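Local coordinates for protein porin B (Pseudomonas putida, PDB 4GEY) that forms an outer-membrane beta-barrel channel that probably lets glucose and related sugars diffuse selectively across the outer membrane, at residues Ala18-Met26 with Phe398-Val406. The protein carries 2 engineered substitutions. Residues are numbered along the deposited sequence; the frame is centred on the assembly and turned at random.
With C8E ((hydroxyethyloxy)tri(ethyloxy)octane), chain E.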
ATOM      1  N   ALA A  18       1.568  29.330  12.717  1.00 46.82           N
ATOM      2  CA  ALA A  18       2.549  30.060  11.881  1.00 49.83           C
ATOM      3  C   ALA A  18       3.744  29.191  11.494  1.00 56.11           C
ATOM      4  O   ALA A  18       4.153  29.184  10.339  1.00 62.90           O
ATOM      5  CB  ALA A  18       3.018  31.391  12.490  1.00 62.41           C
ATOM      6  N   PHE A  19       4.287  28.465  12.468  1.00 58.17           N
ATOM      7  CA  PHE A  19       5.418  27.553  12.281  1.00 50.18           C
ATOM      8  C   PHE A  19       5.569  26.782  13.588  1.00 50.27           C
ATOM      9  O   PHE A  19       6.659  26.334  13.948  1.00 51.87           O
ATOM     10  CB  PHE A  19       6.695  28.345  12.042  1.00 47.29           C
ATOM     11  CG  PHE A  19       7.253  28.199  10.662  1.00 46.73           C
ATOM     12  CD1 PHE A  19       7.769  26.989  10.241  1.00 49.71           C
ATOM     13  CD2 PHE A  19       7.286  29.286   9.791  1.00 42.52           C
ATOM     14  CE1 PHE A  19       8.294  26.848   8.964  1.00 51.73           C
ATOM     15  CE2 PHE A  19       7.810  29.160   8.513  1.00 40.51           C
ATOM     16  CZ  PHE A  19       8.313  27.938   8.100  1.00 49.96           C
ATOM     17  N   SER A  20       4.450  26.636  14.291  1.00 42.90           N
ATOM     18  CA  SER A  20       4.431  26.329  15.715  1.00 42.92           C
ATOM     19  C   SER A  20       4.230  24.862  16.068  1.00 48.19           C
ATOM     20  O   SER A  20       3.704  24.073  15.277  1.00 50.71           O
ATOM     21  CB  SER A  20       3.309  27.127  16.370  1.00 55.89           C
ATOM     22  OG  SER A  20       2.048  26.710  15.859  1.00 61.71           O
ATOM     23  N   SER A  21       4.607  24.526  17.296  1.00 46.11           N
ATOM     24  CA  SER A  21       4.573  23.155  17.780  1.00 53.66           C
ATOM     25  C   SER A  21       3.218  22.479  17.643  1.00 54.08           C
ATOM     26  O   SER A  21       3.156  21.296  17.278  1.00 59.90           O
ATOM     27  CB  SER A  21       5.040  23.098  19.230  1.00 64.19           C
ATOM     28  OG  SER A  21       6.438  23.336  19.309  1.00 74.36           O
ATOM     29  N   GLU A  22       2.140  23.215  17.911  1.00 45.16           N
ATOM     30  CA  GLU A  22       0.815  22.596  17.943  1.00 43.48           C
ATOM     31  C   GLU A  22      -0.094  22.829  16.741  1.00 40.15           C
ATOM     32  O   GLU A  22      -1.172  22.253  16.680  1.00 46.03           O
ATOM     33  CB  GLU A  22       0.062  22.901  19.245  1.00 54.19           C
ATOM     34  CG  GLU A  22       0.806  23.733  20.270  1.00 65.94           C
ATOM     35  CD  GLU A  22       1.065  22.991  21.572  1.00 71.21           C
ATOM     36  OE1 GLU A  22       1.622  21.874  21.518  1.00 69.16           O
ATOM     37  OE2 GLU A  22       0.725  23.534  22.648  1.00 72.40           O
ATOM     38  N   SER A  23       0.324  23.653  15.786  1.00 42.22           N
ATOM     39  CA  SER A  23      -0.412  23.751  14.526  1.00 44.38           C
ATOM     40  C   SER A  23      -0.250  22.455  13.743  1.00 46.21           C
ATOM     41  O   SER A  23       0.853  21.924  13.657  1.00 58.18           O
ATOM     42  CB  SER A  23       0.128  24.900  13.685  1.00 53.26           C
ATOM     43  OG  SER A  23      -0.521  24.952  12.436  1.00 60.34           O
ATOM     44  N   LYS A  24      -1.322  21.941  13.159  1.00 43.05           N
ATOM     45  CA  LYS A  24      -1.179  20.765  12.307  1.00 41.15           C
ATOM     46  C   LYS A  24      -0.762  21.155  10.888  1.00 37.56           C
ATOM     47  O   LYS A  24      -0.605  20.304  10.012  1.00 33.19           O
ATOM     48  CB  LYS A  24      -2.442  19.903  12.310  1.00 43.46           C
ATOM     49  CG  LYS A  24      -3.693  20.544  11.714  1.00 50.67           C
ATOM     50  CD  LYS A  24      -4.764  19.465  11.546  1.00 57.92           C
ATOM     51  CE  LYS A  24      -6.090  20.005  11.023  1.00 63.13           C
ATOM     52  NZ  LYS A  24      -7.116  18.918  10.912  1.00 60.27           N
ATOM     53  N   TRP A  25      -0.583  22.454  10.674  1.00 30.82           N
ATOM     54  CA  TRP A  25      -0.026  22.957   9.421  1.00 34.50           C
ATOM     55  C   TRP A  25       1.249  23.796   9.634  1.00 35.49           C
ATOM     56  O   TRP A  25       1.311  24.694  10.477  1.00 37.42           O
ATOM     57  CB  TRP A  25      -1.046  23.800   8.669  1.00 38.10           C
ATOM     58  CG  TRP A  25      -2.442  23.302   8.735  1.00 41.13           C
ATOM     59  CD1 TRP A  25      -2.938  22.164   8.172  1.00 39.81           C
ATOM     60  CD2 TRP A  25      -3.545  23.947   9.379  1.00 43.34           C
ATOM     61  NE1 TRP A  25      -4.282  22.052   8.443  1.00 37.02           N
ATOM     62  CE2 TRP A  25      -4.678  23.134   9.183  1.00 40.64           C
ATOM     63  CE3 TRP A  25      -3.682  25.130  10.107  1.00 43.19           C
ATOM     64  CZ2 TRP A  25      -5.941  23.472   9.686  1.00 37.30           C
ATOM     65  CZ3 TRP A  25      -4.935  25.463  10.609  1.00 41.43           C
ATOM     66  CH2 TRP A  25      -6.047  24.634  10.395  1.00 37.84           C
HETATM   67  N   MSE A  26       2.263  23.515   8.839  1.00 36.47           N
HETATM   68  CA  MSE A  26       3.510  24.246   8.959  1.00 42.05           C
HETATM   69  C   MSE A  26       3.332  25.728   8.674  1.00 47.91           C
HETATM   70  O   MSE A  26       3.995  26.564   9.288  1.00 52.45           O
HETATM   71  CB  MSE A  26       4.546  23.661   8.014  1.00 40.15           C
HETATM   72  CG  MSE A  26       5.918  24.228   8.213  1.00 40.47           C
HETATM   73 SE   MSE A  26       7.112  23.531   6.847  1.00 62.55          SE
HETATM   74  CE  MSE A  26       7.091  25.047   5.611  1.00 43.49           C
ATOM     75  N   PHE A 398       9.907  10.306  15.899  1.00 34.85           N
ATOM     76  CA  PHE A 398       9.954  11.513  16.722  1.00 35.23           C
ATOM     77  C   PHE A 398       8.803  12.399  16.310  1.00 35.89           C
ATOM     78  O   PHE A 398       8.655  12.739  15.133  1.00 46.15           O
ATOM     79  CB  PHE A 398      11.256  12.309  16.559  1.00 38.57           C
ATOM     80  CG  PHE A 398      12.498  11.543  16.907  1.00 45.08           C
ATOM     81  CD1 PHE A 398      12.994  11.549  18.202  1.00 43.95           C
ATOM     82  CD2 PHE A 398      13.196  10.835  15.925  1.00 46.63           C
ATOM     83  CE1 PHE A 398      14.165  10.847  18.519  1.00 46.01           C
ATOM     84  CE2 PHE A 398      14.363  10.136  16.232  1.00 42.96           C
ATOM     85  CZ  PHE A 398      14.846  10.142  17.526  1.00 45.36           C
ATOM     86  N   HIS A 399       7.977  12.761  17.276  1.00 32.76           N
ATOM     87  CA  HIS A 399       6.928  13.735  17.033  1.00 31.97           C
ATOM     88  C   HIS A 399       7.540  15.123  17.229  1.00 33.08           C
ATOM     89  O   HIS A 399       7.511  15.668  18.328  1.00 34.81           O
ATOM     90  CB  HIS A 399       5.759  13.508  17.996  1.00 28.08           C
ATOM     91  CG  HIS A 399       4.637  14.476  17.815  1.00 39.84           C
ATOM     92  ND1 HIS A 399       4.695  15.776  18.278  1.00 36.68           N
ATOM     93  CD2 HIS A 399       3.430  14.343  17.218  1.00 27.79           C
ATOM     94  CE1 HIS A 399       3.572  16.399  17.972  1.00 33.78           C
ATOM     95  NE2 HIS A 399       2.789  15.553  17.322  1.00 28.51           N
ATOM     96  N   VAL A 400       8.110  15.677  16.167  1.00 28.78           N
ATOM     97  CA  VAL A 400       8.761  16.974  16.242  1.00 29.84           C
ATOM     98  C   VAL A 400       7.740  18.072  16.502  1.00 30.52           C
ATOM     99  O   VAL A 400       7.833  18.792  17.487  1.00 35.13           O
ATOM    100  CB  VAL A 400       9.556  17.324  14.954  1.00 29.63           C
ATOM    101  CG1 VAL A 400      10.510  18.476  15.255  1.00 33.56           C
ATOM    102  CG2 VAL A 400      10.327  16.140  14.445  1.00 28.78           C
ATOM    103  N   THR A 401       6.783  18.202  15.590  1.00 29.93           N
ATOM    104  CA  THR A 401       5.621  19.064  15.790  1.00 35.76           C
ATOM    105  C   THR A 401       4.363  18.302  15.418  1.00 29.52           C
ATOM    106  O   THR A 401       4.420  17.113  15.114  1.00 39.14           O
ATOM    107  CB  THR A 401       5.689  20.346  14.937  1.00 41.69           C
ATOM    108  OG1 THR A 401       5.695  20.005  13.542  1.00 37.35           O
ATOM    109  CG2 THR A 401       6.936  21.159  15.287  1.00 38.53           C
ATOM    110  N   ASN A 402       3.223  18.982  15.441  1.00 39.35           N
ATOM    111  CA  ASN A 402       1.991  18.372  14.945  1.00 34.85           C
ATOM    112  C   ASN A 402       1.947  18.389  13.425  1.00 28.50           C
ATOM    113  O   ASN A 402       1.031  17.824  12.818  1.00 46.14           O
ATOM    114  CB  ASN A 402       0.760  19.073  15.520  1.00 43.50           C
ATOM    115  CG  ASN A 402       0.444  18.622  16.933  1.00 47.59           C
ATOM    116  OD1 ASN A 402       0.788  17.507  17.330  1.00 55.47           O
ATOM    117  ND2 ASN A 402      -0.218  19.483  17.699  1.00 37.00           N
ATOM    118  N   TRP A 403       2.938  19.039  12.811  1.00 30.36           N
ATOM    119  CA  TRP A 403       3.028  19.094  11.362  1.00 28.37           C
ATOM    120  C   TRP A 403       4.279  18.397  10.842  1.00 39.30           C
ATOM    121  O   TRP A 403       4.535  18.398   9.640  1.00 40.87           O
ATOM    122  CB  TRP A 403       2.952  20.542  10.855  1.00 29.35           C
ATOM    123  CG  TRP A 403       3.934  21.504  11.505  1.00 30.44           C
ATOM    124  CD1 TRP A 403       3.682  22.357  12.544  1.00 31.81           C
ATOM    125  CD2 TRP A 403       5.309  21.711  11.144  1.00 30.68           C
ATOM    126  NE1 TRP A 403       4.822  23.075  12.859  1.00 32.40           N
ATOM    127  CE2 TRP A 403       5.831  22.693  12.016  1.00 31.91           C
ATOM    128  CE3 TRP A 403       6.152  21.149  10.183  1.00 32.40           C
ATOM    129  CZ2 TRP A 403       7.161  23.132  11.946  1.00 40.12           C
ATOM    130  CZ3 TRP A 403       7.481  21.586  10.117  1.00 34.91           C
ATOM    131  CH2 TRP A 403       7.964  22.570  10.987  1.00 31.89           C
ATOM    132  N   LEU A 404       5.053  17.795  11.738  1.00 27.74           N
ATOM    133  CA  LEU A 404       6.305  17.160  11.339  1.00 27.34           C
ATOM    134  C   LEU A 404       6.617  15.924  12.181  1.00 34.17           C
ATOM    135  O   LEU A 404       6.714  16.005  13.406  1.00 32.18           O
ATOM    136  CB  LEU A 404       7.462  18.156  11.444  1.00 28.29           C
ATOM    137  CG  LEU A 404       8.728  17.976  10.576  1.00 28.14           C
ATOM    138  CD1 LEU A 404       9.998  18.216  11.375  1.00 28.90           C
ATOM    139  CD2 LEU A 404       8.800  16.650   9.852  1.00 26.99           C
ATOM    140  N   THR A 405       6.778  14.785  11.514  1.00 25.92           N
ATOM    141  CA  THR A 405       7.238  13.562  12.158  1.00 34.12           C
ATOM    142  C   THR A 405       8.439  13.016  11.389  1.00 25.15           C
ATOM    143  O   THR A 405       8.447  12.974  10.161  1.00 30.70           O
ATOM    144  CB  THR A 405       6.128  12.465  12.223  1.00 24.77           C
ATOM    145  OG1 THR A 405       4.947  13.001  12.832  1.00 25.13           O
ATOM    146  CG2 THR A 405       6.606  11.254  13.034  1.00 24.55           C
ATOM    147  N   VAL A 406       9.444  12.579  12.126  1.00 27.32           N
ATOM    148  CA  VAL A 406      10.682  12.098  11.542  1.00 25.23           C
ATOM    149  C   VAL A 406      10.904  10.706  12.093  1.00 33.59           C
ATOM    150  O   VAL A 406      11.023  10.543  13.317  1.00 31.11           O
ATOM    151  CB  VAL A 406      11.854  13.048  11.956  1.00 26.24           C
ATOM    152  CG1 VAL A 406      13.197  12.405  11.735  1.00 26.22           C
ATOM    153  CG2 VAL A 406      11.754  14.365  11.205  1.00 26.70           C
TER
HETATM  154  C10 C8E E 504      15.197  11.439  26.606  1.00 73.84           C
HETATM  155  C11 C8E E 504      15.278  12.080  25.222  1.00 76.38           C
HETATM  156  O12 C8E E 504      14.664  11.266  24.245  1.00 79.59           O
HETATM  157  C13 C8E E 504      15.350  10.047  24.030  1.00 85.74           C
HETATM  158  C14 C8E E 504      15.643   9.829  22.546  1.00 86.31           C
HETATM  159  O15 C8E E 504      14.984   8.656  22.111  1.00 88.40           O
HETATM  160  C16 C8E E 504      15.843   7.687  21.538  1.00 87.88           C
HETATM  161  C17 C8E E 504      16.239   8.039  20.102  1.00 81.30           C
HETATM  162  O18 C8E E 504      16.426   6.849  19.356  1.00 71.09           O
HETATM  163  C19 C8E E 504      16.222   7.015  17.971  1.00 66.28           C
HETATM  164  C20 C8E E 504      17.181   6.107  17.212  1.00 67.27           C
HETATM  165  O21 C8E E 504      18.139   6.882  16.528  1.00 66.61           O
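T401 meets the N-terminal segment 18-26 first, its CB 3.6 Å from S21 O. Its OG1, held between the backbone N and the carbonyl carbon (chi1 62°), accepts a hydrogen bond from W403 N, which closes an ST turn. N402 follows and makes two bonds to successive carbonyls. Its backbone N reaches S21 O at 3.0 Å. Its amide ND2 gives a nearly straight bond to E22 O at 3.1 Å; the acceptor lies in the amide plane, but ND2 stands above the carbonyl plane. H399 NE2 makes a weak bond to OD1 at the other end of the amide.

W403 is the centre of the contact. Its indole edge faces the chain of S20 and S23. NE1 donates to S20 O at 2.8 Å, with the acceptor near the ring plane and the bond clearly bent. CD1 lies beside S23 O. Further along the same edge, CZ2 meets F19 CD1 at 4.3 Å. CG of selenomethionine M26 sits over the six-membered ring, 3.6 Å from its centroid, in a CH-pi contact; T401 CB lies on the opposite face of the indole, toward the rim of its five-membered ring. M26 SE adds an oblique Met-aromatic contact. Were W403 an alanine, S20 O would probably lose this donor and M26 the ring it packs on. W403 and M26 both also bond through their backbones to S435, next to the chain end. The contact thus lays the irregular N-terminal segment against the short turn between antiparallel strands 388-399 and 404-414, a beta hairpin of the OprB porin barrel.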